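Local coordinates for protein AgaA (Rhizobium radiobacter, PDB 6HLX) that binds the opine agropinic acid as a periplasmic solute-binding protein and probably hands it to an ABC transporter for import into the bacterium, at residues 200-205 and 212-217; 220-225 and 231-236. All coordinates share one frame; numbering follows the deposited sequence.

The two contacts are consecutive steps of one sheet's architecture: each packs a helix against the strand that follows it, and both reach the same seven-stranded mixed sheet. Contact 1 (200-205 with 212-217) is buried, whereas contact 2 (220-225 with 231-236) lies at the outermost strand and is only partly buried. The chemistry differs accordingly. In contact 1 a buried arginine grips the backbone carbonyls of a ligand-binding tyrosine and of the residue before it; contact 2 rests on aliphatic packing and a single threonine hydroxyl. With centres about 10 Å apart, they meet where Val217 CG1 packs on Ile225 CD1 at 3.7 Å, and where Asn200 OD1 probably accepts a hydrogen bond from Lys220 NZ.

Contact 1: residues 200-205 and 212-217; sequences NTRVNA and DIIDYV. With ZN (zinc ion), chain Q; G9Z (agropinic acid), chain E.
This is the helix-to-strand half of a beta-alpha-beta crossover, in which Arg202 of helix 199-207 holds the backbone at Asp215 and Tyr216. Two bonds at the guanidinium edge show this: Arg202 NE to Asp215 O at 2.9 Å, with a bent N-H...O angle of 143°, and Arg202 NH2 to Tyr216 O at 2.8 Å, a straighter 163°. The Tyr216 carbonyl oxygen lies in the guanidinium plane, that of Asp215 tilted out of it. With NH1 bonded to Tyr196 O, three carbonyls fix the buried guanidinium in rotation. A bend at chi3 (65°) turns it toward this pair. The Asp215 carboxylate takes no N-H: its OD1, 4.2 Å from Arg202 NE, lies well out of the guanidinium plane, so the attraction is probably electrostatic only. Closer to the helix backbone, Ile214 supplies the apolar part: its CG2 meets Arg202 CG at 3.7 Å and its CD1 meets Val203 CG2 at 4.1 Å. The gripped segment carries Tyr216, whose OH donates to agropinic acid O at 2.7 Å, the carboxylate oxygen lying in plane at the ring edge. At the other end, Asp212 OD2 binds zinc at 2.1 Å with a water and His488 and His490 of the C-terminal hexahistidine run, evidently a tag, so the site need not be natural. Strand 213-214 runs between strands 3-8 and 456-459; Val203 reaches Ile225 of helix 222-227 and Val217 touches Ala457.

Contact 2: residues 220-225 and 231-236; sequences KDAADI and TQLLRN
A helix-on-sheet contact at the margin of the mixed sheet joins helix 222-227 to strand 231-234, the outermost strand on this side, with Ala222 and Ile225 in touch with Thr231 and Leu233. The two segments bury 266 Å² between them, both sides summed, and the evidence is one polar bond and a small aliphatic patch. The polar link is Thr231 OG1 to Ile225 O, 2.7 Å, with the hydroxyl as donor. It approaches in the carbonyl plane, on a lone pair, at a C=O...donor angle of 125°, so the threonine ties a carbonyl in the closing turn of the helix to the first residue of the strand. A chi1 of 56° sets OG1 between the threonine's backbone N and carbonyl carbon, which turns the hydroxyl to the helix and CG2 away from the Ile225 carbonyl.

Leu233, two residues along the strand, does the apolar work with both methyls. Its CD1 meets Ile225 CG2 at 3.9 Å, the two side chains crossing at about a right angle. Its CD2 sits 4.0 Å from Ala222 CB and 3.7 Å from Ala222 O. Together the two methyls span Ala222 and Ile225, three residues apart on the helix. The same CD2 lies 3.5 Å above the centre of the Arg235 guanidinium plane, an aliphatic cover for one face of a group whose NH1 forms a salt bridge with Glu453. That arginine only brushes the helix, NH1 being 4.5 Å from Ala222 CB.

Strand 231-234 is bonded by backbone to the antiparallel strand 456-459, through Gln232 with Val458 and Leu234 with Tyr456. It therefore runs parallel to strand 213-214 with one strand between them, and helix 222-227 is the connection of a beta-alpha-beta crossover, a unit characteristic of the alpha/beta domains of periplasmic binding proteins.

Contact 1: residues 200-205 and 212-217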
loop_
_atom_site.group_PDB
_atom_site.type_symbol
_atom_site.label_atom_id
_atom_site.label_comp_id
_atom_site.label_asym_id
_atom_site.label_seq_id
_atom_site.Cartn_x
_atom_site.Cartn_y
_atom_site.Cartn_z
ATOM N N ASN A 200 -17.655 13.490 -2.504
ATOM C CA ASN A 200 -19.065 13.809 -2.225
ATOM C C ASN A 200 -19.975 13.069 -3.197
ATOM O O ASN A 200 -20.991 12.497 -2.764
ATOM C CB ASN A 200 -19.323 15.312 -2.209
ATOM C CG ASN A 200 -18.559 15.958 -1.083
ATOM O OD1 ASN A 200 -18.681 15.564 0.078
ATOM N ND2 ASN A 200 -17.695 16.910 -1.396
ATOM N N THR A 201 -19.585 12.998 -4.500
ATOM C CA THR A 201 -20.377 12.210 -5.455
ATOM C C THR A 201 -20.330 10.715 -5.060
ATOM O O THR A 201 -21.331 10.005 -5.228
ATOM C CB THR A 201 -19.919 12.382 -6.923
ATOM O OG1 THR A 201 -18.667 11.720 -7.123
ATOM C CG2 THR A 201 -19.855 13.834 -7.349
ATOM N N ARG A 202 -19.171 10.252 -4.538
ATOM C CA ARG A 202 -19.033 8.856 -4.132
ATOM C C ARG A 202 -19.996 8.507 -2.981
ATOM O O ARG A 202 -20.702 7.497 -3.061
ATOM C CB ARG A 202 -17.580 8.543 -3.770
ATOM C CG ARG A 202 -17.340 7.061 -3.585
ATOM C CD ARG A 202 -15.861 6.716 -3.603
ATOM N NE ARG A 202 -15.092 7.276 -2.476
ATOM C CZ ARG A 202 -14.293 8.336 -2.544
ATOM N NH1 ARG A 202 -14.202 9.042 -3.676
ATOM N NH2 ARG A 202 -13.602 8.725 -1.476
ATOM N N VAL A 203 -20.013 9.344 -1.926
ATOM C CA VAL A 203 -20.904 9.160 -0.772
ATOM C C VAL A 203 -22.357 9.265 -1.247
ATOM O O VAL A 203 -23.193 8.407 -0.886
ATOM C CB VAL A 203 -20.578 10.178 0.339
ATOM C CG1 VAL A 203 -21.665 10.203 1.413
ATOM C CG2 VAL A 203 -19.221 9.870 0.955
ATOM N N ASN A 204 -22.646 10.266 -2.106
ATOM C CA ASN A 204 -24.018 10.416 -2.626
ATOM C C ASN A 204 -24.475 9.208 -3.460
ATOM O O ASN A 204 -25.654 8.840 -3.419
ATOM C CB ASN A 204 -24.179 11.704 -3.411
ATOM C CG ASN A 204 -25.633 12.154 -3.442
ATOM O OD1 ASN A 204 -26.332 12.187 -2.412
ATOM N ND2 ASN A 204 -26.132 12.491 -4.619
ATOM N N ALA A 205 -23.544 8.573 -4.195
ATOM C CA ALA A 205 -23.882 7.373 -4.973
ATOM C C ALA A 205 -24.329 6.242 -4.040
ATOM O O ALA A 205 -25.256 5.509 -4.385
ATOM C CB ALA A 205 -22.690 6.917 -5.795
ATOM N N ASP A 212 -23.320 -0.222 -4.414
ATOM C CA ASP A 212 -23.529 -1.142 -3.294
ATOM C C ASP A 212 -22.428 -1.088 -2.240
ATOM O O ASP A 212 -22.681 -1.445 -1.095
ATOM C CB ASP A 212 -23.657 -2.555 -3.838
ATOM C CG ASP A 212 -24.740 -2.636 -4.897
ATOM O OD1 ASP A 212 -25.848 -2.123 -4.648
ATOM O OD2 ASP A 212 -24.450 -3.147 -5.986
ATOM N N ILE A 213 -21.219 -0.710 -2.641
ATOM C CA ILE A 213 -20.061 -0.544 -1.749
ATOM C C ILE A 213 -19.294 0.685 -2.197
ATOM O O ILE A 213 -19.222 0.936 -3.393
ATOM C CB ILE A 213 -19.100 -1.793 -1.809
ATOM C CG1 ILE A 213 -19.825 -3.111 -1.463
ATOM C CG2 ILE A 213 -17.814 -1.611 -0.900
ATOM C CD1 ILE A 213 -18.871 -4.346 -1.440
ATOM N N ILE A 214 -18.700 1.423 -1.251
ATOM C CA ILE A 214 -17.772 2.506 -1.578
ATOM C C ILE A 214 -16.523 2.380 -0.738
ATOM O O ILE A 214 -16.600 1.938 0.413
ATOM C CB ILE A 214 -18.353 3.948 -1.500
ATOM C CG1 ILE A 214 -18.834 4.323 -0.046
ATOM C CG2 ILE A 214 -19.439 4.177 -2.567
ATOM C CD1 ILE A 214 -19.021 5.857 0.196
ATOM N N ASP A 215 -15.386 2.821 -1.270
ATOM C CA ASP A 215 -14.162 2.853 -0.445
ATOM C C ASP A 215 -13.810 4.298 -0.062
ATOM O O ASP A 215 -14.502 5.236 -0.475
ATOM C CB ASP A 215 -12.994 2.102 -1.104
ATOM C CG ASP A 215 -12.443 2.663 -2.380
ATOM O OD1 ASP A 215 -12.846 3.788 -2.764
ATOM O OD2 ASP A 215 -11.570 2.003 -2.982
ATOM N N TYR A 216 -12.755 4.484 0.767
ATOM C CA TYR A 216 -12.320 5.802 1.225
ATOM C C TYR A 216 -13.496 6.673 1.705
ATOM O O TYR A 216 -13.721 7.766 1.198
ATOM C CB TYR A 216 -11.505 6.505 0.132
ATOM C CG TYR A 216 -10.083 6.008 0.033
ATOM C CD1 TYR A 216 -9.756 4.939 -0.797
ATOM C CD2 TYR A 216 -9.044 6.673 0.680
ATOM C CE1 TYR A 216 -8.440 4.490 -0.921
ATOM C CE2 TYR A 216 -7.717 6.242 0.553
ATOM C CZ TYR A 216 -7.420 5.145 -0.247
ATOM O OH TYR A 216 -6.107 4.729 -0.406
ATOM N N VAL A 217 -14.285 6.155 2.658
ATOM C CA VAL A 217 -15.409 6.936 3.181
ATOM C C VAL A 217 -14.805 8.159 3.871
ATOM O O VAL A 217 -13.960 7.985 4.764
ATOM C CB VAL A 217 -16.252 6.113 4.189
ATOM C CG1 VAL A 217 -17.319 6.985 4.845
ATOM C CG2 VAL A 217 -16.866 4.889 3.505
HETATM ZN ZN ZN Q . -26.240 -3.242 -7.076
HETATM O OAM G9Z E . -3.909 5.143 -3.342
HETATM C CAB G9Z E . -4.018 6.093 -2.554
HETATM C CAC G9Z E . -4.921 7.156 -2.763
HETATM C CB G9Z E . -4.753 8.111 -1.541
HETATM C CA G9Z E . -3.563 7.562 -0.771
HETATM C C G9Z E . -3.881 7.387 0.613
HETATM O O G9Z E . -4.451 6.321 0.976
HETATM N N G9Z E . -3.217 6.293 -1.491
HETATM C CAG G9Z E . -2.176 5.303 -1.015
HETATM C CAH G9Z E . -0.774 5.779 -1.400
HETATM O OAP G9Z E . -0.546 7.000 -0.697
HETATM C CAI G9Z E . 0.315 4.763 -1.040
HETATM O OAQ G9Z E . -0.143 3.435 -1.399
HETATM C CAJ G9Z E . 1.637 5.028 -1.837
HETATM O OAR G9Z E . 2.623 4.046 -1.469
HETATM C CAK G9Z E . 2.232 6.453 -1.731
HETATM O OAT G9Z E . 3.261 6.618 -2.726
HETATM C CAL G9Z E . 2.746 6.779 -0.321
HETATM O OAS G9Z E . 3.162 8.160 -0.255
HETATM O OXT G9Z E . -3.605 8.329 1.405
HETATM O O HOH W 1 -25.695 -4.020 -8.684
#

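Contact 2: residues 220-225 and 231-236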
loop_
_atom_site.group_PDB
_atom_site.type_symbol
_atom_site.label_atom_id
_atom_site.label_comp_id
_atom_site.label_asym_id
_atom_site.label_seq_id
_atom_site.Cartn_x
_atom_site.Cartn_y
_atom_site.Cartn_z
ATOM N N LYS A 220 -15.859 13.096 7.459
ATOM C CA LYS A 220 -17.057 13.914 7.743
ATOM C C LYS A 220 -18.388 13.154 7.540
ATOM O O LYS A 220 -19.421 13.569 8.085
ATOM C CB LYS A 220 -17.049 15.221 6.936
ATOM C CG LYS A 220 -17.229 15.013 5.443
ATOM C CD LYS A 220 -17.470 16.309 4.683
ATOM C CE LYS A 220 -18.180 16.026 3.378
ATOM N NZ LYS A 220 -17.456 15.016 2.536
ATOM N N ASP A 221 -18.367 12.077 6.735
ATOM C CA ASP A 221 -19.582 11.294 6.432
ATOM C C ASP A 221 -19.690 9.973 7.218
ATOM O O ASP A 221 -20.717 9.298 7.131
ATOM C CB ASP A 221 -19.643 11.000 4.919
ATOM C CG ASP A 221 -19.597 12.247 4.053
ATOM O OD1 ASP A 221 -20.561 13.036 4.099
ATOM O OD2 ASP A 221 -18.590 12.441 3.352
ATOM N N ALA A 222 -18.620 9.578 7.924
ATOM C CA ALA A 222 -18.565 8.294 8.618
ATOM C C ALA A 222 -19.703 8.063 9.617
ATOM O O ALA A 222 -20.333 7.008 9.559
ATOM C CB ALA A 222 -17.203 8.102 9.283
ATOM N N ALA A 223 -20.020 9.059 10.475
ATOM C CA ALA A 223 -21.099 8.932 11.476
ATOM C C ALA A 223 -22.474 8.723 10.855
ATOM O O ALA A 223 -23.190 7.806 11.273
ATOM C CB ALA A 223 -21.119 10.139 12.400
ATOM N N ASP A 224 -22.841 9.552 9.856
ATOM C CA ASP A 224 -24.118 9.458 9.130
ATOM C C ASP A 224 -24.247 8.076 8.486
ATOM O O ASP A 224 -25.305 7.460 8.560
ATOM C CB ASP A 224 -24.176 10.567 8.051
ATOM C CG ASP A 224 -25.415 10.650 7.156
ATOM O OD1 ASP A 224 -26.422 9.959 7.449
ATOM O OD2 ASP A 224 -25.385 11.430 6.181
ATOM N N ILE A 225 -23.165 7.587 7.855
ATOM C CA ILE A 225 -23.183 6.282 7.198
ATOM C C ILE A 225 -23.328 5.141 8.222
ATOM O O ILE A 225 -24.137 4.235 8.004
ATOM C CB ILE A 225 -21.961 6.132 6.261
ATOM C CG1 ILE A 225 -22.163 7.014 4.998
ATOM C CG2 ILE A 225 -21.713 4.652 5.896
ATOM C CD1 ILE A 225 -20.943 7.274 4.159
ATOM N N THR A 231 -27.338 1.732 5.386
ATOM C CA THR A 231 -25.902 1.637 5.121
ATOM C C THR A 231 -25.217 1.111 6.376
ATOM O O THR A 231 -25.762 1.228 7.476
ATOM C CB THR A 231 -25.312 3.006 4.707
ATOM O OG1 THR A 231 -25.613 3.968 5.728
ATOM C CG2 THR A 231 -25.851 3.499 3.344
ATOM N N GLN A 232 -24.010 0.577 6.206
ATOM C CA GLN A 232 -23.182 0.049 7.291
ATOM C C GLN A 232 -21.761 0.523 7.033
ATOM O O GLN A 232 -21.289 0.461 5.900
ATOM C CB GLN A 232 -23.235 -1.492 7.272
ATOM C CG GLN A 232 -22.256 -2.195 8.242
ATOM C CD GLN A 232 -22.243 -3.719 8.166
ATOM O OE1 GLN A 232 -22.733 -4.343 7.214
ATOM N NE2 GLN A 232 -21.670 -4.361 9.182
ATOM N N LEU A 233 -21.076 0.967 8.084
ATOM C CA LEU A 233 -19.686 1.381 7.982
ATOM C C LEU A 233 -18.800 0.198 8.437
ATOM O O LEU A 233 -19.096 -0.423 9.466
ATOM C CB LEU A 233 -19.485 2.592 8.903
ATOM C CG LEU A 233 -18.174 3.320 8.749
ATOM C CD1 LEU A 233 -18.148 4.147 7.451
ATOM C CD2 LEU A 233 -17.937 4.223 9.939
ATOM N N LEU A 234 -17.730 -0.118 7.676
ATOM C CA LEU A 234 -16.773 -1.188 8.005
ATOM C C LEU A 234 -15.485 -0.473 8.385
ATOM O O LEU A 234 -14.845 0.145 7.529
ATOM C CB LEU A 234 -16.542 -2.125 6.814
ATOM C CG LEU A 234 -17.810 -2.789 6.207
ATOM C CD1 LEU A 234 -17.431 -3.653 5.026
ATOM C CD2 LEU A 234 -18.566 -3.617 7.241
ATOM N N ARG A 235 -15.135 -0.512 9.682
ATOM C CA ARG A 235 -14.008 0.255 10.243
ATOM C C ARG A 235 -12.626 -0.406 10.212
ATOM O O ARG A 235 -12.477 -1.637 10.183
ATOM C CB ARG A 235 -14.316 0.685 11.683
ATOM C CG ARG A 235 -15.476 1.687 11.784
ATOM C CD ARG A 235 -15.208 2.830 12.775
ATOM N NE ARG A 235 -16.447 3.503 13.198
ATOM C CZ ARG A 235 -16.663 4.819 13.163
ATOM N NH1 ARG A 235 -15.726 5.644 12.713
ATOM N NH2 ARG A 235 -17.828 5.318 13.559
ATOM N N ASN A 236 -11.594 0.461 10.234
ATOM C CA ASN A 236 -10.189 0.079 10.287
ATOM C C ASN A 236 -9.445 1.335 10.724
ATOM O O ASN A 236 -9.906 2.440 10.426
ATOM C CB ASN A 236 -9.686 -0.396 8.899
ATOM C CG ASN A 236 -8.173 -0.574 8.758
ATOM O OD1 ASN A 236 -7.429 0.371 8.475
ATOM N ND2 ASN A 236 -7.675 -1.792 8.901
#